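Long-range contacts in putative phosphatase (Clostridium difficile, PDB 3SD7), which probably hydrolyses phosphate esters as a haloacid dehalogenase-like phosphatase, although its physiological substrate is not established: residues L33-G38 and V187-D192; D206-L211 and Y227-V232; D37-D42 and V210-G215. All blocks are in the same frame, centred on the assembly; numbering follows the deposited sequence.

Interaction 1 of 3, residues L33-G38 and V187-D192; sequences LFDLDG and VIMVGD. With NA (sodium ion), chain B.
V187, the first residue of its strand, meets L33 of the neighbouring parallel strand, its CG1 lying 3.6 Å from L33 CD1, with the two side chains crossing at a slant. The carbonyl O of I188 accepts the amide N of L33 at 2.8 Å, while the I188 side chain turns to the next strand, against D206 and I208. M189 is bridged to L33 and shares its side of the sheet, under helix 168-179. Its chain leaves with CG anti to the backbone N (chi1 175°) and then bends at chi2 (70°), which lays SD 3.6 Å from L33 CB and carries CE on to D35 CB. V190 uses both backbone polar groups: its N donates to L33 O at 2.7 Å, and its O accepts from D35 N. The V190 side chain runs alongside F34 on the other side of the sheet; its CG2 lies over one face of the F34 ring, and V190 CB approaches F34 CD1 to 3.8 Å. G191 passes beside the CB of D35 and ends the strand. At D192 the pairing gives way to metal binding. Its CG stands between backbone N and carbonyl carbon (chi1 69°), and its CB comes 3.3 Å from G38 O. D192 OD1 coordinates the sodium ion at 2.2 Å, as does D37 O, and three waters complete the modelled shell. D192 OD2 accepts hydrogen bonds from one of those waters and from the amide of Y214. D35 reaches the ion through the other two waters, by weak hydrogen bonds; its carboxylate is also held by K168 and T133. Two central strands bringing aspartates to a cation at their C-terminal ends, with a DxDxT sequence following the first, are characteristic of the HAD-family Rossmann-like core; the sodium probably occupies the site that holds magnesium in related HAD phosphatases.

Interaction 2 of 3, residues D206-L211 and Y227-V232; sequences DSIGVL and YIVENV
I208 and Y227 are bridged in parallel near the start of a strand pair that continues through G209 with I228 and V210 with V229. Four backbone hydrogen bonds join the strands, alternating in donor: Y227 N to S207 O, G209 N to Y227 O (2.8 Å), V229 N to G209 O, and L211 N to V229 O, the last extending the pairing just beyond strand 206-210. Apolar contacts fall on both faces of the sheet. On one, V229 CG2 sits between two neighbours, 3.6 Å from V210 CG1 and 3.7 Å from I208 CG2; with V229 CG1 anti to the carbonyl carbon (chi1 -58°), CG2 falls between the backbone N and that carbon. Further back, I208 CG1 meets the Y227 ring obliquely at CD2. On the face of I228, its CG2 lies 3.8 Å from CD1 of L211, just past the strand end. Strand 227-229 forms one border of the parallel sheet, with 206-210 separating it from 187-191, and the Y227 OH is hydrogen-bonded to that of Y29. Helix 235-239 covers I208, Y227 and V229, whereas helix 217-223, the crossover of this beta-alpha-beta unit, covers L211 and I228.

Interaction 3 of 3, residues D37-D42 and V210-G215; sequences DGTLTD and VLYGYG. With NA (sodium ion), chain B; GOL (glycerol), chain E.
Y212 and Y214 reach across to the chain at T39 and D42 with their hydroxyls, giving the contact its two direct hydrogen bonds. The OH of Y212 donates to T39 O at 2.7 Å, in the carbonyl plane and on a lone pair. With chi1 at 60°, the Y212 ring stands over its own backbone, its edge turned to T39 O. The OH of Y214 donates to D42 OD1 at 2.6 Å, arriving on the syn side but 24° out of the carboxylate plane; ring and carboxylate are turned 75° from one another. D42 OD1 accepts a second hydrogen bond, from the amide of K44, so that the oxygen is gripped from both the tyrosine and the chain ahead.

Packing between the two bonds involves glycines. G38 O is buried without a polar partner in the model, and G213 CA meets it at 3.3 Å in a CA-H...O contact. G38, whose phi is positive, places its CA in plane at the edge of the Y214 ring, 3.9 Å from CD2. V210 CG2 lies over one face of the Y212 ring, toward its rim, and also approaches G38 O.

A glycerol, probably from the crystallisation liquor, bridges the two segments: its O3 donates to D42 OD2 and its O1 to Y212 O (2.8 Å), while C1 lies over a face of the Y214 ring, offset toward the rim. It is also hydrogen-bonded to Y112 and K44. The 210-215 loop thus lies beside the sodium site, and the glycerol is consistent with a pocket there. The turn after strand 31-34, followed by strand 41-42 paired antiparallel with 110-111, resembles the squiggle and flap of HAD enzymes.

Interaction 1 is the buried centre of the sheet, and interaction 2 its partly exposed border; strands 187-191 and 206-210, adjacent in the sheet, connect them through M189 O to I208 N and G191 O to V210 N. Both rely on regular parallel pairing and apolar side chains, but interaction 1 passes into metal coordination at its C-terminal end. Interaction 3 lies mostly in the loops beyond strands 31-34 and 206-210, sharing D37 and G38 with interaction 1 and V210 and L211 with interaction 2. It replaces strand pairing with tyrosine hydroxyl bonds and close glycine backbones. Y212 also packs on V232, tying this contact to the segment that follows the border strand.

Interaction 1 of 3, residues L33-G38 and V187-D192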
loop_
_atom_site.group_PDB
_atom_site.type_symbol
_atom_site.label_atom_id
_atom_site.label_comp_id
_atom_site.label_asym_id
_atom_site.label_seq_id
_atom_site.Cartn_x
_atom_site.Cartn_y
_atom_site.Cartn_z
ATOM N N LEU A 33 -6.058 -11.004 -1.211
ATOM C CA LEU A 33 -4.850 -10.275 -0.908
ATOM C C LEU A 33 -5.131 -8.785 -1.025
ATOM O O LEU A 33 -5.854 -8.350 -1.924
ATOM C CB LEU A 33 -3.725 -10.619 -1.867
ATOM C CG LEU A 33 -3.102 -11.989 -1.782
ATOM C CD1 LEU A 33 -4.038 -13.068 -2.262
ATOM C CD2 LEU A 33 -1.783 -11.999 -2.581
ATOM N N PHE A 34 -4.544 -8.016 -0.119
ATOM C CA PHE A 34 -4.652 -6.584 -0.123
ATOM C C PHE A 34 -3.289 -5.887 -0.113
ATOM O O PHE A 34 -2.399 -6.298 0.605
ATOM C CB PHE A 34 -5.384 -6.064 1.129
ATOM C CG PHE A 34 -6.821 -6.433 1.215
ATOM C CD1 PHE A 34 -7.803 -5.519 0.813
ATOM C CD2 PHE A 34 -7.219 -7.649 1.772
ATOM C CE1 PHE A 34 -9.129 -5.835 0.916
ATOM C CE2 PHE A 34 -8.589 -7.953 1.874
ATOM C CZ PHE A 34 -9.516 -7.051 1.446
ATOM N N ASP A 35 -3.144 -4.836 -0.910
ATOM C CA ASP A 35 -2.013 -3.934 -0.756
ATOM C C ASP A 35 -2.351 -3.081 0.505
ATOM O O ASP A 35 -3.467 -3.153 1.044
ATOM C CB ASP A 35 -1.795 -3.097 -2.003
ATOM C CG ASP A 35 -0.318 -2.658 -2.160
ATOM O OD1 ASP A 35 0.320 -2.342 -1.150
ATOM O OD2 ASP A 35 0.214 -2.664 -3.306
ATOM N N LEU A 36 -1.414 -2.293 0.979
ATOM C CA LEU A 36 -1.602 -1.517 2.216
ATOM C C LEU A 36 -1.949 -0.059 1.941
ATOM O O LEU A 36 -3.128 0.329 1.994
ATOM C CB LEU A 36 -0.349 -1.631 3.092
ATOM C CG LEU A 36 -0.474 -0.920 4.449
ATOM C CD1 LEU A 36 -1.338 -1.726 5.429
ATOM C CD2 LEU A 36 0.898 -0.712 5.013
ATOM N N ASP A 37 -0.918 0.728 1.609
ATOM C CA ASP A 37 -1.097 2.161 1.346
ATOM C C ASP A 37 -2.071 2.372 0.200
ATOM O O ASP A 37 -1.970 1.747 -0.891
ATOM C CB ASP A 37 0.227 2.863 1.005
ATOM C CG ASP A 37 1.173 3.022 2.181
ATOM O OD1 ASP A 37 0.831 2.783 3.378
ATOM O OD2 ASP A 37 2.323 3.443 1.883
ATOM N N GLY A 38 -3.041 3.249 0.412
ATOM C CA GLY A 38 -4.037 3.555 -0.588
ATOM C C GLY A 38 -5.111 2.528 -0.802
ATOM O O GLY A 38 -5.968 2.700 -1.627
ATOM N N VAL A 187 -8.474 -17.035 -5.891
ATOM C CA VAL A 187 -7.591 -15.992 -5.327
ATOM C C VAL A 187 -7.810 -14.653 -6.029
ATOM O O VAL A 187 -8.001 -14.598 -7.249
ATOM C CB VAL A 187 -6.071 -16.382 -5.447
ATOM C CG1 VAL A 187 -5.209 -15.359 -4.743
ATOM C CG2 VAL A 187 -5.784 -17.772 -4.831
ATOM N N ILE A 188 -7.792 -13.564 -5.257
ATOM C CA ILE A 188 -7.967 -12.227 -5.808
ATOM C C ILE A 188 -7.095 -11.214 -5.076
ATOM O O ILE A 188 -6.923 -11.298 -3.870
ATOM C CB ILE A 188 -9.446 -11.791 -5.818
ATOM C CG1 ILE A 188 -9.626 -10.529 -6.665
ATOM C CG2 ILE A 188 -10.033 -11.659 -4.387
ATOM C CD1 ILE A 188 -11.111 -10.341 -7.164
ATOM N N MET A 189 -6.516 -10.280 -5.843
ATOM C CA MET A 189 -5.699 -9.191 -5.337
ATOM C C MET A 189 -6.476 -7.867 -5.382
ATOM O O MET A 189 -7.061 -7.512 -6.414
ATOM C CB MET A 189 -4.435 -9.059 -6.214
ATOM C CG MET A 189 -3.516 -7.862 -5.865
ATOM S SD MET A 189 -2.680 -8.115 -4.277
ATOM C CE MET A 189 -1.862 -6.513 -4.071
ATOM N N VAL A 190 -6.406 -7.120 -4.299
ATOM C CA VAL A 190 -7.083 -5.815 -4.184
ATOM C C VAL A 190 -6.027 -4.726 -4.002
ATOM O O VAL A 190 -5.192 -4.802 -3.110
ATOM C CB VAL A 190 -8.031 -5.802 -2.993
ATOM C CG1 VAL A 190 -8.757 -4.454 -2.885
ATOM C CG2 VAL A 190 -9.025 -6.954 -3.085
ATOM N N GLY A 191 -6.068 -3.692 -4.839
ATOM C CA GLY A 191 -5.072 -2.647 -4.763
ATOM C C GLY A 191 -5.496 -1.376 -5.470
ATOM O O GLY A 191 -6.455 -1.390 -6.229
ATOM N N ASP A 192 -4.756 -0.295 -5.216
ATOM C CA ASP A 192 -5.082 1.027 -5.787
ATOM C C ASP A 192 -4.135 1.506 -6.883
ATOM O O ASP A 192 -4.299 2.611 -7.351
ATOM C CB ASP A 192 -5.087 2.094 -4.714
ATOM C CG ASP A 192 -3.676 2.376 -4.156
ATOM O OD1 ASP A 192 -2.898 1.397 -3.901
ATOM O OD2 ASP A 192 -3.321 3.551 -3.924
HETATM NA NA NA B . -0.991 1.220 -2.798
HETATM O O HOH W 1 -0.560 -0.086 -4.490
HETATM O O HOH W 2 0.848 0.616 -1.730
HETATM O O HOH W 3 -0.825 3.629 -3.086
#

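Interaction 2 of 3, residues D206-L211 and Y227-V232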
loop_
_atom_site.group_PDB
_atom_site.type_symbol
_atom_site.label_atom_id
_atom_site.label_comp_id
_atom_site.label_asym_id
_atom_site.label_seq_id
_atom_site.Cartn_x
_atom_site.Cartn_y
_atom_site.Cartn_z
ATOM N N ASP A 206 -7.107 -12.979 -10.337
ATOM C CA ASP A 206 -8.019 -11.878 -10.545
ATOM C C ASP A 206 -7.615 -10.669 -9.689
ATOM O O ASP A 206 -6.766 -10.772 -8.778
ATOM C CB ASP A 206 -9.466 -12.304 -10.234
ATOM C CG ASP A 206 -10.070 -13.207 -11.322
ATOM O OD1 ASP A 206 -9.430 -13.408 -12.376
ATOM O OD2 ASP A 206 -11.206 -13.711 -11.126
ATOM N N SER A 207 -8.216 -9.523 -10.006
ATOM C CA SER A 207 -7.926 -8.286 -9.332
ATOM C C SER A 207 -9.087 -7.321 -9.226
ATOM O O SER A 207 -9.963 -7.253 -10.094
ATOM C CB SER A 207 -6.771 -7.552 -10.043
ATOM O OG SER A 207 -7.058 -7.362 -11.423
ATOM N N ILE A 208 -9.049 -6.544 -8.149
ATOM C CA ILE A 208 -9.949 -5.430 -7.931
ATOM C C ILE A 208 -9.057 -4.180 -7.878
ATOM O O ILE A 208 -8.139 -4.079 -7.038
ATOM C CB ILE A 208 -10.698 -5.486 -6.596
ATOM C CG1 ILE A 208 -11.597 -6.726 -6.537
ATOM C CG2 ILE A 208 -11.557 -4.187 -6.444
ATOM C CD1 ILE A 208 -12.353 -6.888 -5.212
ATOM N N GLY A 209 -9.286 -3.259 -8.803
ATOM C CA GLY A 209 -8.609 -1.975 -8.791
ATOM C C GLY A 209 -9.526 -0.982 -8.087
ATOM O O GLY A 209 -10.695 -0.779 -8.505
ATOM N N VAL A 210 -9.045 -0.365 -7.015
ATOM C CA VAL A 210 -9.853 0.600 -6.292
ATOM C C VAL A 210 -9.494 2.018 -6.744
ATOM O O VAL A 210 -8.355 2.289 -7.116
ATOM C CB VAL A 210 -9.737 0.473 -4.754
ATOM C CG1 VAL A 210 -9.892 -1.011 -4.334
ATOM C CG2 VAL A 210 -8.395 1.050 -4.207
ATOM N N LEU A 211 -10.471 2.919 -6.677
ATOM C CA LEU A 211 -10.310 4.301 -7.108
ATOM C C LEU A 211 -10.213 5.299 -5.956
ATOM O O LEU A 211 -9.999 6.485 -6.203
ATOM C CB LEU A 211 -11.480 4.730 -8.031
ATOM C CG LEU A 211 -11.734 3.862 -9.267
ATOM C CD1 LEU A 211 -12.964 4.386 -10.023
ATOM C CD2 LEU A 211 -10.480 3.837 -10.182
ATOM N N TYR A 227 -12.084 -6.216 -11.880
ATOM C CA TYR A 227 -13.133 -5.324 -11.409
ATOM C C TYR A 227 -12.556 -3.983 -10.990
ATOM O O TYR A 227 -11.390 -3.899 -10.570
ATOM C CB TYR A 227 -13.808 -5.917 -10.163
ATOM C CG TYR A 227 -14.177 -7.385 -10.261
ATOM C CD1 TYR A 227 -15.384 -7.795 -10.811
ATOM C CD2 TYR A 227 -13.312 -8.362 -9.773
ATOM C CE1 TYR A 227 -15.711 -9.147 -10.881
ATOM C CE2 TYR A 227 -13.634 -9.709 -9.838
ATOM C CZ TYR A 227 -14.819 -10.095 -10.392
ATOM O OH TYR A 227 -15.115 -11.454 -10.453
ATOM N N ILE A 228 -13.390 -2.946 -11.076
ATOM C CA ILE A 228 -13.050 -1.617 -10.597
ATOM C C ILE A 228 -14.093 -1.183 -9.554
ATOM O O ILE A 228 -15.311 -1.337 -9.800
ATOM C CB ILE A 228 -13.010 -0.618 -11.764
ATOM C CG1 ILE A 228 -11.876 -1.002 -12.731
ATOM C CG2 ILE A 228 -12.804 0.821 -11.279
ATOM C CD1 ILE A 228 -11.834 -0.162 -13.992
ATOM N N VAL A 229 -13.643 -0.653 -8.410
ATOM C CA VAL A 229 -14.564 -0.111 -7.391
ATOM C C VAL A 229 -14.220 1.330 -6.988
ATOM O O VAL A 229 -13.036 1.701 -6.921
ATOM C CB VAL A 229 -14.645 -1.008 -6.131
ATOM C CG1 VAL A 229 -15.086 -2.391 -6.540
ATOM C CG2 VAL A 229 -13.307 -1.047 -5.413
ATOM N N GLU A 230 -15.252 2.147 -6.753
ATOM C CA GLU A 230 -15.067 3.528 -6.336
ATOM C C GLU A 230 -14.808 3.676 -4.843
ATOM O O GLU A 230 -14.039 4.542 -4.430
ATOM C CB GLU A 230 -16.287 4.401 -6.722
ATOM C CG GLU A 230 -16.261 4.990 -8.128
ATOM C CD GLU A 230 -15.365 6.233 -8.259
ATOM O OE1 GLU A 230 -14.382 6.381 -7.490
ATOM O OE2 GLU A 230 -15.644 7.071 -9.151
ATOM N N ASN A 231 -15.408 2.806 -4.035
ATOM C CA ASN A 231 -15.327 2.942 -2.604
ATOM C C ASN A 231 -15.170 1.606 -1.906
ATOM O O ASN A 231 -15.302 0.548 -2.518
ATOM C CB ASN A 231 -16.570 3.677 -2.108
ATOM C CG ASN A 231 -17.837 3.084 -2.650
ATOM O OD1 ASN A 231 -18.096 1.896 -2.474
ATOM N ND2 ASN A 231 -18.660 3.917 -3.310
ATOM N N VAL A 232 -14.833 1.687 -0.630
ATOM C CA VAL A 232 -14.590 0.518 0.197
ATOM C C VAL A 232 -15.799 -0.396 0.274
ATOM O O VAL A 232 -15.677 -1.616 0.109
ATOM C CB VAL A 232 -14.112 0.957 1.599
ATOM C CG1 VAL A 232 -14.129 -0.205 2.587
ATOM C CG2 VAL A 232 -12.718 1.608 1.503
#

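Interaction 3 of 3, residues D37-D42 and V210-G215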
loop_
_atom_site.group_PDB
_atom_site.type_symbol
_atom_site.label_atom_id
_atom_site.label_comp_id
_atom_site.label_asym_id
_atom_site.label_seq_id
_atom_site.Cartn_x
_atom_site.Cartn_y
_atom_site.Cartn_z
ATOM N N ASP A 37 -0.918 0.728 1.609
ATOM C CA ASP A 37 -1.097 2.161 1.346
ATOM C C ASP A 37 -2.071 2.372 0.200
ATOM O O ASP A 37 -1.970 1.747 -0.891
ATOM C CB ASP A 37 0.227 2.863 1.005
ATOM C CG ASP A 37 1.173 3.022 2.181
ATOM O OD1 ASP A 37 0.831 2.783 3.378
ATOM O OD2 ASP A 37 2.323 3.443 1.883
ATOM N N GLY A 38 -3.041 3.249 0.412
ATOM C CA GLY A 38 -4.037 3.555 -0.588
ATOM C C GLY A 38 -5.111 2.528 -0.802
ATOM O O GLY A 38 -5.968 2.700 -1.627
ATOM N N THR A 39 -5.068 1.435 -0.024
ATOM C CA THR A 39 -5.994 0.321 -0.170
ATOM C C THR A 39 -6.651 0.061 1.193
ATOM O O THR A 39 -7.865 0.086 1.302
ATOM C CB THR A 39 -5.280 -0.905 -0.674
ATOM O OG1 THR A 39 -4.698 -0.611 -1.958
ATOM C CG2 THR A 39 -6.249 -2.074 -0.859
ATOM N N LEU A 40 -5.838 -0.207 2.195
ATOM C CA LEU A 40 -6.332 -0.343 3.567
ATOM C C LEU A 40 -6.220 0.907 4.364
ATOM O O LEU A 40 -7.153 1.250 5.120
ATOM C CB LEU A 40 -5.572 -1.448 4.310
ATOM C CG LEU A 40 -5.676 -2.854 3.722
ATOM C CD1 LEU A 40 -4.708 -3.824 4.459
ATOM C CD2 LEU A 40 -7.105 -3.374 3.812
ATOM N N THR A 41 -5.078 1.568 4.257
ATOM C CA THR A 41 -4.768 2.776 5.053
ATOM C C THR A 41 -4.132 3.855 4.187
ATOM O O THR A 41 -3.530 3.574 3.155
ATOM C CB THR A 41 -3.827 2.427 6.228
ATOM O OG1 THR A 41 -2.643 1.790 5.707
ATOM C CG2 THR A 41 -4.515 1.454 7.211
ATOM N N ASP A 42 -4.296 5.100 4.611
ATOM C CA ASP A 42 -3.771 6.255 3.873
ATOM C C ASP A 42 -2.565 6.826 4.652
ATOM O O ASP A 42 -2.726 7.306 5.777
ATOM C CB ASP A 42 -4.881 7.291 3.705
ATOM C CG ASP A 42 -4.472 8.459 2.824
ATOM O OD1 ASP A 42 -3.291 8.538 2.457
ATOM O OD2 ASP A 42 -5.326 9.343 2.555
ATOM N N VAL A 210 -9.045 -0.365 -7.015
ATOM C CA VAL A 210 -9.853 0.600 -6.292
ATOM C C VAL A 210 -9.494 2.018 -6.744
ATOM O O VAL A 210 -8.355 2.289 -7.116
ATOM C CB VAL A 210 -9.737 0.473 -4.754
ATOM C CG1 VAL A 210 -9.892 -1.011 -4.334
ATOM C CG2 VAL A 210 -8.395 1.050 -4.207
ATOM N N LEU A 211 -10.471 2.919 -6.677
ATOM C CA LEU A 211 -10.310 4.301 -7.108
ATOM C C LEU A 211 -10.213 5.299 -5.956
ATOM O O LEU A 211 -9.999 6.485 -6.203
ATOM C CB LEU A 211 -11.480 4.730 -8.031
ATOM C CG LEU A 211 -11.734 3.862 -9.267
ATOM C CD1 LEU A 211 -12.964 4.386 -10.023
ATOM C CD2 LEU A 211 -10.480 3.837 -10.182
ATOM N N TYR A 212 -10.343 4.829 -4.703
ATOM C CA TYR A 212 -10.290 5.720 -3.542
ATOM C C TYR A 212 -8.894 5.975 -2.992
ATOM O O TYR A 212 -8.731 6.737 -2.025
ATOM C CB TYR A 212 -11.205 5.195 -2.413
ATOM C CG TYR A 212 -10.860 3.828 -1.918
ATOM C CD1 TYR A 212 -9.788 3.638 -1.023
ATOM C CD2 TYR A 212 -11.578 2.700 -2.319
ATOM C CE1 TYR A 212 -9.466 2.398 -0.566
ATOM C CE2 TYR A 212 -11.262 1.454 -1.852
ATOM C CZ TYR A 212 -10.214 1.298 -0.959
ATOM O OH TYR A 212 -9.896 0.044 -0.503
ATOM N N GLY A 213 -7.900 5.354 -3.623
ATOM C CA GLY A 213 -6.516 5.503 -3.250
ATOM C C GLY A 213 -5.741 6.447 -4.149
ATOM O O GLY A 213 -6.227 7.560 -4.520
ATOM N N TYR A 214 -4.531 6.038 -4.488
ATOM C CA TYR A 214 -3.605 6.893 -5.205
ATOM C C TYR A 214 -3.554 6.676 -6.720
ATOM O O TYR A 214 -2.896 7.421 -7.419
ATOM C CB TYR A 214 -2.208 6.838 -4.550
ATOM C CG TYR A 214 -2.229 7.565 -3.230
ATOM C CD1 TYR A 214 -1.857 8.893 -3.153
ATOM C CD2 TYR A 214 -2.698 6.942 -2.057
ATOM C CE1 TYR A 214 -1.915 9.591 -1.975
ATOM C CE2 TYR A 214 -2.765 7.664 -0.857
ATOM C CZ TYR A 214 -2.352 8.969 -0.837
ATOM O OH TYR A 214 -2.414 9.723 0.313
ATOM N N GLY A 215 -4.277 5.691 -7.205
ATOM C CA GLY A 215 -4.367 5.443 -8.641
ATOM C C GLY A 215 -5.571 6.142 -9.238
ATOM O O GLY A 215 -6.688 6.054 -8.713
HETATM NA NA NA B . -0.991 1.220 -2.798
HETATM C C1 GOL E . -5.935 9.156 -1.144
HETATM O O1 GOL E . -6.739 8.102 -0.676
HETATM C C2 GOL E . -6.723 10.470 -1.164
HETATM O O2 GOL E . -5.970 11.419 -1.889
HETATM C C3 GOL E . -7.014 10.955 0.268
HETATM O O3 GOL E . -5.843 11.352 0.985
HETATM O O HOH W 1 -0.560 -0.086 -4.490
HETATM O O HOH W 3 -0.825 3.629 -3.086
HETATM O O HOH W 2 0.848 0.616 -1.730
#